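Long-range contacts in ribulose bisphosphate carboxylase (Pyrococcus horikoshii, PDB 2D69), which probably adds CO2 and water to ribulose 1,5-bisphosphate to give two molecules of 3-phosphoglycerate, with Mg2+ as cofactor, in archaeal AMP degradation: residues R5-Y11 against I52-L58; R202-Y207 against E222-N226; H311-A315 against I326-N330. One frame throughout, in Å; residues are numbered along the deposited sequence.

How the contacts relate
The three contacts follow one another along the chain. Contact 1 pairs strands 7-9 and 55-57 into a small antiparallel sheet near the N-terminus, its centre about 40 Å from that of the chain and against a second subunit. Contacts 2 and 3 both belong to the eight-stranded alpha/beta barrel of the catalytic domain: one involves helix 199-217 and strand 222-224, the other the loop after strand 309-311 and helix 323-334. Their centres lie about 27 Å apart, whereas contact 1 is about 57 Å from contact 2 and 44 Å from contact 3, centre to centre. Contact 1 thus lies at a subunit interface, contacts 2 and 3 in the barrel near predicted active-site residues.

Contact 1: R5-Y11 against I52-L58; sequences RMKVEWY and IGTWTTL
Two short extended segments, strands 7-9 and 55-57, run antiparallel at 176° with their axes 5.0 Å apart. Lys7 and Thr57 form the hydrogen-bonded pair that sets the register: Lys7 N donates to Thr57 O at 2.9 Å, and Thr57 N returns a bond to Lys7 O at 3.1 Å. Val8 and Thr56 follow as a non-hydrogen-bonded pair, CA atoms 4.7 Å apart, and Glu9 N then donates to Trp55 O at 3.0 Å. The carbonyl Glu9 O is satisfied by water, 2.9 Å from water 1. Lys7 and Trp55 share a face of the sheet with Glu9 and Thr57. The Lys7 side chain leaves with chi1 m, turns at chi2 92° and extends through chi3 and chi4 t, so that NZ donates to Leu58 O at 2.6 Å and to Arg5 O at 2.8 Å, tying together two carbonyls beyond the paired strands. Glu9, chi1 t, lays CB over the six-membered ring of Trp55 in a CH-pi contact, 3.5 Å from the centroid, while Lys7 CB meets the ring edge, 3.4 Å from Trp55 CZ3. Met6 SD packs 3.9 Å from Leu58 CG, and Thr54 CG2 reaches Tyr11 CD2 at 3.6 Å. Thr57 OG1 is hydrogen-bonded to Trp59 N and to Met376 O of the second subunit, on which Trp55 and Leu58 also pack, at Pro161 and Pro379. Thus, in this two-stranded ribbon of the N-terminal domain, a lysine ammonium extends the backbone pairing and Thr57 OG1 carries hydrogen bonding to the second subunit.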
loop_
_atom_site.group_PDB
_atom_site.type_symbol
_atom_site.label_atom_id
_atom_site.label_comp_id
_atom_site.label_asym_id
_atom_site.label_seq_id
_atom_site.Cartn_x
_atom_site.Cartn_y
_atom_site.Cartn_z
ATOM N N ARG A 5 41.700 29.936 -25.745
ATOM C CA ARG A 5 41.563 28.909 -26.743
ATOM C C ARG A 5 40.094 28.901 -27.201
ATOM O O ARG A 5 39.201 28.584 -26.408
ATOM C CB ARG A 5 41.987 27.554 -26.125
ATOM C CG ARG A 5 43.504 27.503 -25.797
ATOM C CD ARG A 5 44.052 26.334 -24.922
ATOM N NE ARG A 5 43.073 25.347 -24.425
ATOM C CZ ARG A 5 43.417 24.197 -23.819
ATOM N NH1 ARG A 5 44.707 23.872 -23.626
ATOM N NH2 ARG A 5 42.474 23.372 -23.389
ATOM N N MET A 6 39.863 29.330 -28.445
ATOM C CA MET A 6 38.593 29.109 -29.145
ATOM C C MET A 6 38.563 27.665 -29.692
ATOM O O MET A 6 39.356 27.275 -30.519
ATOM C CB MET A 6 38.403 30.176 -30.248
ATOM C CG MET A 6 36.940 30.366 -30.755
ATOM S SD MET A 6 35.775 31.291 -29.616
ATOM C CE MET A 6 35.004 32.500 -30.854
ATOM N N LYS A 7 37.646 26.853 -29.190
ATOM C CA LYS A 7 37.544 25.483 -29.623
ATOM C C LYS A 7 36.645 25.436 -30.854
ATOM O O LYS A 7 35.571 26.027 -30.862
ATOM C CB LYS A 7 36.999 24.611 -28.485
ATOM C CG LYS A 7 37.928 24.599 -27.248
ATOM C CD LYS A 7 37.547 25.691 -26.256
ATOM C CE LYS A 7 38.518 25.788 -25.161
ATOM N NZ LYS A 7 38.182 26.964 -24.344
ATOM N N VAL A 8 37.093 24.749 -31.897
ATOM C CA VAL A 8 36.374 24.681 -33.167
ATOM C C VAL A 8 36.225 23.216 -33.476
ATOM O O VAL A 8 37.115 22.419 -33.213
ATOM C CB VAL A 8 37.122 25.437 -34.296
ATOM C CG1 VAL A 8 36.336 25.411 -35.629
ATOM C CG2 VAL A 8 37.368 26.864 -33.870
ATOM N N GLU A 9 35.047 22.831 -33.913
ATOM C CA GLU A 9 34.796 21.467 -34.335
ATOM C C GLU A 9 34.006 21.603 -35.619
ATOM O O GLU A 9 33.130 22.467 -35.720
ATOM C CB GLU A 9 34.031 20.722 -33.256
ATOM C CG GLU A 9 33.760 19.267 -33.589
ATOM C CD GLU A 9 35.017 18.431 -33.581
ATOM O OE1 GLU A 9 35.800 18.554 -34.541
ATOM O OE2 GLU A 9 35.206 17.645 -32.619
ATOM N N TRP A 10 34.359 20.814 -36.625
ATOM C CA TRP A 10 33.775 20.952 -37.959
ATOM C C TRP A 10 33.441 19.581 -38.543
ATOM O O TRP A 10 33.948 18.562 -38.079
ATOM C CB TRP A 10 34.708 21.749 -38.874
ATOM C CG TRP A 10 35.993 21.046 -39.219
ATOM C CD1 TRP A 10 36.315 20.471 -40.417
ATOM C CD2 TRP A 10 37.131 20.821 -38.358
ATOM N NE1 TRP A 10 37.574 19.909 -40.366
ATOM C CE2 TRP A 10 38.102 20.109 -39.117
ATOM C CE3 TRP A 10 37.440 21.158 -37.031
ATOM C CZ2 TRP A 10 39.347 19.719 -38.587
ATOM C CZ3 TRP A 10 38.673 20.762 -36.505
ATOM C CH2 TRP A 10 39.612 20.053 -37.289
ATOM N N TYR A 11 32.588 19.558 -39.562
ATOM C CA TYR A 11 32.013 18.294 -40.058
ATOM C C TYR A 11 33.078 17.284 -40.529
ATOM O O TYR A 11 33.005 16.114 -40.211
ATOM C CB TYR A 11 30.966 18.561 -41.159
ATOM C CG TYR A 11 29.835 19.464 -40.710
ATOM C CD1 TYR A 11 29.576 20.659 -41.376
ATOM C CD2 TYR A 11 29.055 19.149 -39.598
ATOM C CE1 TYR A 11 28.530 21.515 -40.965
ATOM C CE2 TYR A 11 28.009 20.002 -39.171
ATOM C CZ TYR A 11 27.766 21.187 -39.860
ATOM O OH TYR A 11 26.760 22.057 -39.477
ATOM N N ILE A 52 28.312 14.584 -31.028
ATOM C CA ILE A 52 28.550 15.760 -30.198
ATOM C C ILE A 52 28.225 17.070 -30.891
ATOM O O ILE A 52 28.264 18.141 -30.268
ATOM C CB ILE A 52 30.025 15.804 -29.689
ATOM C CG1 ILE A 52 31.049 15.909 -30.823
ATOM C CG2 ILE A 52 30.385 14.607 -28.884
ATOM C CD1 ILE A 52 32.405 16.375 -30.363
ATOM N N GLY A 53 28.019 17.035 -32.202
ATOM C CA GLY A 53 27.631 18.237 -32.915
ATOM C C GLY A 53 28.883 18.998 -33.245
ATOM O O GLY A 53 29.976 18.522 -32.971
ATOM N N THR A 54 28.722 20.157 -33.858
ATOM C CA THR A 54 29.843 21.078 -34.123
ATOM C C THR A 54 29.547 22.398 -33.461
ATOM O O THR A 54 28.402 22.685 -33.053
ATOM C CB THR A 54 30.071 21.376 -35.609
ATOM O OG1 THR A 54 28.880 21.901 -36.173
ATOM C CG2 THR A 54 30.362 20.138 -36.446
ATOM N N TRP A 55 30.587 23.211 -33.366
ATOM C CA TRP A 55 30.533 24.403 -32.538
ATOM C C TRP A 55 31.817 25.216 -32.621
ATOM O O TRP A 55 32.865 24.737 -33.054
ATOM C CB TRP A 55 30.315 24.005 -31.072
ATOM C CG TRP A 55 30.922 22.681 -30.762
ATOM C CD1 TRP A 55 30.301 21.437 -30.785
ATOM C CD2 TRP A 55 32.265 22.434 -30.388
ATOM N NE1 TRP A 55 31.203 20.449 -30.450
ATOM C CE2 TRP A 55 32.414 21.031 -30.214
ATOM C CE3 TRP A 55 33.373 23.237 -30.221
ATOM C CZ2 TRP A 55 33.612 20.454 -29.868
ATOM C CZ3 TRP A 55 34.544 22.661 -29.893
ATOM C CH2 TRP A 55 34.658 21.283 -29.696
ATOM N N THR A 56 31.664 26.439 -32.141
ATOM C CA THR A 56 32.709 27.434 -31.980
ATOM C C THR A 56 32.412 28.036 -30.610
ATOM O O THR A 56 31.305 28.559 -30.377
ATOM C CB THR A 56 32.505 28.449 -33.059
ATOM O OG1 THR A 56 32.729 27.805 -34.324
ATOM C CG2 THR A 56 33.502 29.582 -32.989
ATOM N N THR A 57 33.358 27.918 -29.687
ATOM C CA THR A 57 33.168 28.499 -28.368
ATOM C C THR A 57 34.459 28.695 -27.592
ATOM O O THR A 57 35.358 27.850 -27.637
ATOM C CB THR A 57 32.173 27.672 -27.545
ATOM O OG1 THR A 57 31.917 28.334 -26.298
ATOM C CG2 THR A 57 32.739 26.272 -27.147
ATOM N N LEU A 58 34.513 29.794 -26.854
ATOM C CA LEU A 58 35.571 30.003 -25.855
ATOM C C LEU A 58 35.444 29.087 -24.647
ATOM O O LEU A 58 36.418 28.877 -23.914
ATOM C CB LEU A 58 35.529 31.426 -25.308
ATOM C CG LEU A 58 36.177 32.590 -26.007
ATOM C CD1 LEU A 58 35.883 33.854 -25.167
ATOM C CD2 LEU A 58 37.704 32.413 -26.253
HETATM O O HOH W 1 32.281 25.103 -36.460
#

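Contact 2: R202-Y207 against E222-N226; sequences RVRKLY and EYLIN. With SO4 (sulfate ion), chain I.
Residues 202-207 are a turn and a half of the longer helix 199-217, with Leu206 N bonded to Arg202 O at 2.8 Å; residues 222-224 form a strand, and Leu224 is the centre of an inverse gamma turn. The helix and strand axes approach to 10.5 Å at 148°, so the two run roughly antiparallel, with CA atoms nearest at Val203-Ile225 (8.5 Å) and Tyr207-Tyr223 (8.3 Å). Tyr223 and Ile225 point toward the helix. Tyr223, chi1 t, packs against Leu206, CE2 3.9 Å from Leu206 CB, and its OH accepts from Arg202 NE at 3.0 Å; Asp187 joins this group, bonding to Tyr223 OH and forming a salt bridge with Arg202, whose NH1 is hydrogen-bonded to Thr192 O. Tyr207, chi1 m, inclines its ring at 42° to that of Tyr223, centroids 5.7 Å apart, and places OH 3.5 Å from Ile225 CG2. Val203 CG1 meets Ile225 CD1 at 4.0 Å. Water 2 links Tyr207 OH (2.6 Å) to Glu222 OE1 (2.7 Å), which also accepts from Tyr223 N at 2.8 Å. Lys205, out of reach of the strand, donates from NZ to O3 of a sulfate probably from the crystallisation liquor, 2.7 Å. Helix 199-217 connects strands 184-186 and 222-224, a beta-alpha-beta crossover of the TIM barrel, and the second strand leads to Asn226, close to the predicted Mg2+ ligands Asp188 and Glu189.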
loop_
_atom_site.group_PDB
_atom_site.type_symbol
_atom_site.label_atom_id
_atom_site.label_comp_id
_atom_site.label_asym_id
_atom_site.label_seq_id
_atom_site.Cartn_x
_atom_site.Cartn_y
_atom_site.Cartn_z
ATOM N N ARG A 202 -14.767 -8.479 -24.194
ATOM C CA ARG A 202 -14.192 -9.366 -25.198
ATOM C C ARG A 202 -13.247 -10.406 -24.564
ATOM O O ARG A 202 -13.396 -11.610 -24.840
ATOM C CB ARG A 202 -13.440 -8.573 -26.247
ATOM C CG ARG A 202 -13.093 -9.403 -27.461
ATOM C CD ARG A 202 -12.757 -8.546 -28.637
ATOM N NE ARG A 202 -11.393 -8.022 -28.646
ATOM C CZ ARG A 202 -11.097 -6.731 -28.519
ATOM N NH1 ARG A 202 -12.046 -5.844 -28.241
ATOM N NH2 ARG A 202 -9.854 -6.346 -28.697
ATOM N N VAL A 203 -12.342 -9.992 -23.665
ATOM C CA VAL A 203 -11.484 -11.002 -23.010
ATOM C C VAL A 203 -12.249 -12.035 -22.239
ATOM O O VAL A 203 -11.975 -13.235 -22.333
ATOM C CB VAL A 203 -10.294 -10.464 -22.119
ATOM C CG1 VAL A 203 -9.788 -9.136 -22.560
ATOM C CG2 VAL A 203 -10.613 -10.440 -20.674
ATOM N N ARG A 204 -13.202 -11.619 -21.431
ATOM C CA ARG A 204 -14.001 -12.616 -20.692
ATOM C C ARG A 204 -14.632 -13.611 -21.618
ATOM O O ARG A 204 -14.595 -14.847 -21.368
ATOM C CB ARG A 204 -15.066 -11.939 -19.873
ATOM C CG ARG A 204 -14.493 -11.117 -18.727
ATOM C CD ARG A 204 -15.583 -10.352 -18.014
ATOM N NE ARG A 204 -15.124 -9.339 -17.113
ATOM C CZ ARG A 204 -15.676 -8.124 -16.997
ATOM N NH1 ARG A 204 -16.680 -7.698 -17.799
ATOM N NH2 ARG A 204 -15.167 -7.302 -16.096
ATOM N N LYS A 205 -15.237 -13.132 -22.700
ATOM C CA LYS A 205 -15.949 -14.080 -23.570
ATOM C C LYS A 205 -15.035 -14.954 -24.404
ATOM O O LYS A 205 -15.213 -16.153 -24.462
ATOM C CB LYS A 205 -16.951 -13.347 -24.471
ATOM C CG LYS A 205 -17.796 -14.193 -25.420
ATOM C CD LYS A 205 -18.731 -15.139 -24.682
ATOM C CE LYS A 205 -19.568 -15.923 -25.677
ATOM N NZ LYS A 205 -20.582 -16.834 -24.982
ATOM N N LEU A 206 -14.051 -14.363 -25.059
ATOM C CA LEU A 206 -13.311 -15.088 -26.095
ATOM C C LEU A 206 -12.414 -16.180 -25.548
ATOM O O LEU A 206 -12.194 -17.195 -26.209
ATOM C CB LEU A 206 -12.500 -14.129 -26.949
ATOM C CG LEU A 206 -13.201 -13.561 -28.174
ATOM C CD1 LEU A 206 -13.301 -14.611 -29.222
ATOM C CD2 LEU A 206 -14.600 -12.995 -27.795
ATOM N N TYR A 207 -11.921 -15.996 -24.336
ATOM C CA TYR A 207 -11.053 -17.001 -23.715
ATOM C C TYR A 207 -11.871 -18.183 -23.241
ATOM O O TYR A 207 -11.367 -19.303 -23.169
ATOM C CB TYR A 207 -10.154 -16.366 -22.615
ATOM C CG TYR A 207 -9.032 -15.539 -23.249
ATOM C CD1 TYR A 207 -9.123 -14.159 -23.387
ATOM C CD2 TYR A 207 -7.892 -16.176 -23.820
ATOM C CE1 TYR A 207 -8.151 -13.475 -24.002
ATOM C CE2 TYR A 207 -6.918 -15.482 -24.438
ATOM C CZ TYR A 207 -7.047 -14.127 -24.558
ATOM O OH TYR A 207 -6.103 -13.343 -25.170
ATOM N N GLU A 222 -4.894 -19.874 -29.450
ATOM C CA GLU A 222 -4.475 -18.606 -28.874
ATOM C C GLU A 222 -5.053 -17.429 -29.633
ATOM O O GLU A 222 -5.735 -17.589 -30.650
ATOM C CB GLU A 222 -2.955 -18.524 -28.755
ATOM C CG GLU A 222 -2.517 -18.760 -27.332
ATOM C CD GLU A 222 -2.984 -17.685 -26.341
ATOM O OE1 GLU A 222 -3.291 -16.533 -26.733
ATOM O OE2 GLU A 222 -3.002 -17.995 -25.137
ATOM N N TYR A 223 -4.771 -16.245 -29.099
ATOM C CA TYR A 223 -5.476 -15.034 -29.476
ATOM C C TYR A 223 -4.517 -13.856 -29.414
ATOM O O TYR A 223 -4.101 -13.454 -28.336
ATOM C CB TYR A 223 -6.658 -14.811 -28.505
ATOM C CG TYR A 223 -7.574 -13.648 -28.843
ATOM C CD1 TYR A 223 -7.485 -12.984 -30.052
ATOM C CD2 TYR A 223 -8.530 -13.219 -27.951
ATOM C CE1 TYR A 223 -8.287 -11.926 -30.332
ATOM C CE2 TYR A 223 -9.375 -12.160 -28.248
ATOM C CZ TYR A 223 -9.245 -11.515 -29.409
ATOM O OH TYR A 223 -10.062 -10.454 -29.693
ATOM N N LEU A 224 -4.212 -13.303 -30.573
ATOM C CA LEU A 224 -3.382 -12.156 -30.710
ATOM C C LEU A 224 -4.286 -10.975 -30.546
ATOM O O LEU A 224 -4.685 -10.312 -31.509
ATOM C CB LEU A 224 -2.705 -12.139 -32.079
ATOM C CG LEU A 224 -2.000 -13.459 -32.428
ATOM C CD1 LEU A 224 -1.500 -13.413 -33.844
ATOM C CD2 LEU A 224 -0.877 -13.808 -31.497
ATOM N N ILE A 225 -4.582 -10.697 -29.291
ATOM C CA ILE A 225 -5.546 -9.686 -28.899
ATOM C C ILE A 225 -4.902 -8.340 -28.837
ATOM O O ILE A 225 -3.851 -8.187 -28.213
ATOM C CB ILE A 225 -6.203 -10.115 -27.556
ATOM C CG1 ILE A 225 -7.320 -9.125 -27.176
ATOM C CG2 ILE A 225 -5.184 -10.240 -26.415
ATOM C CD1 ILE A 225 -8.304 -9.730 -26.241
ATOM N N ASN A 226 -5.528 -7.355 -29.488
ATOM C CA ASN A 226 -4.968 -6.010 -29.626
ATOM C C ASN A 226 -5.133 -5.142 -28.365
ATOM O O ASN A 226 -6.208 -4.667 -28.077
ATOM C CB ASN A 226 -5.637 -5.356 -30.788
ATOM C CG ASN A 226 -4.975 -4.096 -31.229
ATOM O OD1 ASN A 226 -5.346 -3.516 -32.271
ATOM N ND2 ASN A 226 -3.939 -3.709 -30.547
HETATM S S SO4 I . -18.604 -20.486 -25.000
HETATM O O1 SO4 I . -19.528 -21.516 -24.542
HETATM O O2 SO4 I . -18.233 -20.757 -26.389
HETATM O O3 SO4 I . -19.237 -19.175 -24.870
HETATM O O4 SO4 I . -17.413 -20.527 -24.162
HETATM O O HOH W 2 -3.701 -14.264 -25.249
#

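Contact 3: H311-A315 against I326-N330; sequences HTGTA and IKRIN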
loop_
_atom_site.group_PDB
_atom_site.type_symbol
_atom_site.label_atom_id
_atom_site.label_comp_id
_atom_site.label_asym_id
_atom_site.label_seq_id
_atom_site.Cartn_x
_atom_site.Cartn_y
_atom_site.Cartn_z
ATOM N N HIS A 311 5.424 -8.924 -38.327
ATOM C CA HIS A 311 5.069 -8.906 -39.744
ATOM C C HIS A 311 6.269 -8.453 -40.517
ATOM O O HIS A 311 6.819 -7.435 -40.161
ATOM C CB HIS A 311 3.923 -7.891 -39.993
ATOM C CG HIS A 311 2.585 -8.334 -39.465
ATOM N ND1 HIS A 311 1.737 -9.149 -40.186
ATOM C CD2 HIS A 311 1.936 -8.050 -38.308
ATOM C CE1 HIS A 311 0.640 -9.377 -39.475
ATOM N NE2 HIS A 311 0.727 -8.709 -38.340
ATOM N N THR A 312 6.657 -9.174 -41.571
ATOM C CA THR A 312 7.720 -8.715 -42.502
ATOM C C THR A 312 7.368 -8.537 -44.013
ATOM O O THR A 312 8.210 -8.004 -44.743
ATOM C CB THR A 312 8.904 -9.660 -42.434
ATOM O OG1 THR A 312 8.444 -10.986 -42.690
ATOM C CG2 THR A 312 9.479 -9.721 -40.987
ATOM N N GLY A 313 6.198 -8.993 -44.469
ATOM C CA GLY A 313 5.865 -9.048 -45.915
ATOM C C GLY A 313 5.815 -10.466 -46.511
ATOM O O GLY A 313 6.199 -11.394 -45.819
ATOM N N THR A 314 5.356 -10.650 -47.766
ATOM C CA THR A 314 5.329 -11.994 -48.445
ATOM C C THR A 314 5.619 -12.029 -49.951
ATOM O O THR A 314 5.657 -10.976 -50.609
ATOM C CB THR A 314 3.955 -12.643 -48.339
ATOM O OG1 THR A 314 2.961 -11.785 -48.937
ATOM C CG2 THR A 314 3.583 -12.813 -46.896
ATOM N N ALA A 315 5.749 -13.258 -50.483
ATOM C CA ALA A 315 5.886 -13.498 -51.917
ATOM C C ALA A 315 4.705 -14.343 -52.470
ATOM O O ALA A 315 4.598 -15.586 -52.330
ATOM C CB ALA A 315 7.241 -14.111 -52.254
ATOM N N ILE A 326 12.823 -9.133 -48.155
ATOM C CA ILE A 326 12.034 -9.838 -47.185
ATOM C C ILE A 326 12.801 -11.003 -46.612
ATOM O O ILE A 326 12.791 -11.218 -45.385
ATOM C CB ILE A 326 10.732 -10.301 -47.778
ATOM C CG1 ILE A 326 9.860 -9.064 -48.063
ATOM C CG2 ILE A 326 10.004 -11.267 -46.786
ATOM C CD1 ILE A 326 8.641 -9.381 -48.884
ATOM N N LYS A 327 13.459 -11.738 -47.502
ATOM C CA LYS A 327 14.278 -12.864 -47.108
ATOM C C LYS A 327 15.431 -12.401 -46.185
ATOM O O LYS A 327 15.779 -13.105 -45.276
ATOM C CB LYS A 327 14.831 -13.593 -48.337
ATOM C CG LYS A 327 15.561 -14.895 -47.980
ATOM C CD LYS A 327 14.580 -15.940 -47.330
ATOM C CE LYS A 327 15.180 -17.377 -47.267
ATOM N NZ LYS A 327 16.463 -17.434 -46.466
ATOM N N ARG A 328 16.005 -11.224 -46.430
ATOM C CA ARG A 328 17.035 -10.677 -45.567
ATOM C C ARG A 328 16.463 -10.457 -44.144
ATOM O O ARG A 328 17.066 -10.884 -43.149
ATOM C CB ARG A 328 17.590 -9.359 -46.137
ATOM C CG ARG A 328 18.807 -8.778 -45.381
ATOM C CD ARG A 328 19.326 -7.403 -45.895
ATOM N NE ARG A 328 19.022 -7.239 -47.315
ATOM C CZ ARG A 328 19.671 -7.843 -48.317
ATOM N NH1 ARG A 328 20.706 -8.644 -48.062
ATOM N NH2 ARG A 328 19.295 -7.632 -49.587
ATOM N N ILE A 329 15.289 -9.842 -44.068
ATOM C CA ILE A 329 14.682 -9.582 -42.784
ATOM C C ILE A 329 14.403 -10.870 -42.033
ATOM O O ILE A 329 14.730 -10.959 -40.838
ATOM C CB ILE A 329 13.439 -8.738 -42.915
ATOM C CG1 ILE A 329 13.841 -7.374 -43.491
ATOM C CG2 ILE A 329 12.779 -8.535 -41.538
ATOM C CD1 ILE A 329 12.727 -6.569 -44.047
ATOM N N ASN A 330 13.800 -11.856 -42.694
ATOM C CA ASN A 330 13.436 -13.096 -42.011
ATOM C C ASN A 330 14.675 -13.834 -41.527
ATOM O O ASN A 330 14.652 -14.421 -40.443
ATOM C CB ASN A 330 12.634 -14.058 -42.916
ATOM C CG ASN A 330 11.162 -13.618 -43.162
ATOM O OD1 ASN A 330 10.375 -14.389 -43.735
ATOM N ND2 ASN A 330 10.797 -12.405 -42.766
#
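Thr312 lies against one flank of helix 323-334, its CG2 3.5 Å from Ile329 CG2, while its OG1 accepts a hydrogen bond from Asn330 ND2 at 2.7 Å. With chi1 p, the threonine thus presents methyl and hydroxyl to successive helix residues. Asn330, chi1 m, swings its amide to the loop, one helical turn on from Ile326, whose O accepts from Asn330 N at 2.9 Å. Ile326 covers the next part of the loop: CG1 is 3.9 Å from Thr312 O, and CD1 lies 3.8 Å from Gly313 C and 3.7 Å from Thr314 N. At Gly313, phi 109° and psi 171° would press a side chain against the preceding carbonyl as well as against Ile326 CD1, so the lack of one lets the loop pass close to the helix. The CA-to-CB bond of His311, predicted to bind substrate, points away from the helix and its ring meets those of His276 and His278, whereas the loop beyond approaches Arg279 and Gly349, also predicted substrate binders. Thr312 and Asn330 meet Pro345 of the adjoining strand 344-348; Ile326 and Asn330 pack on Phe363 of helix 356-363, and Ile329 on helix 295-305, setting helix 323-334 between its two neighbours around the barrel.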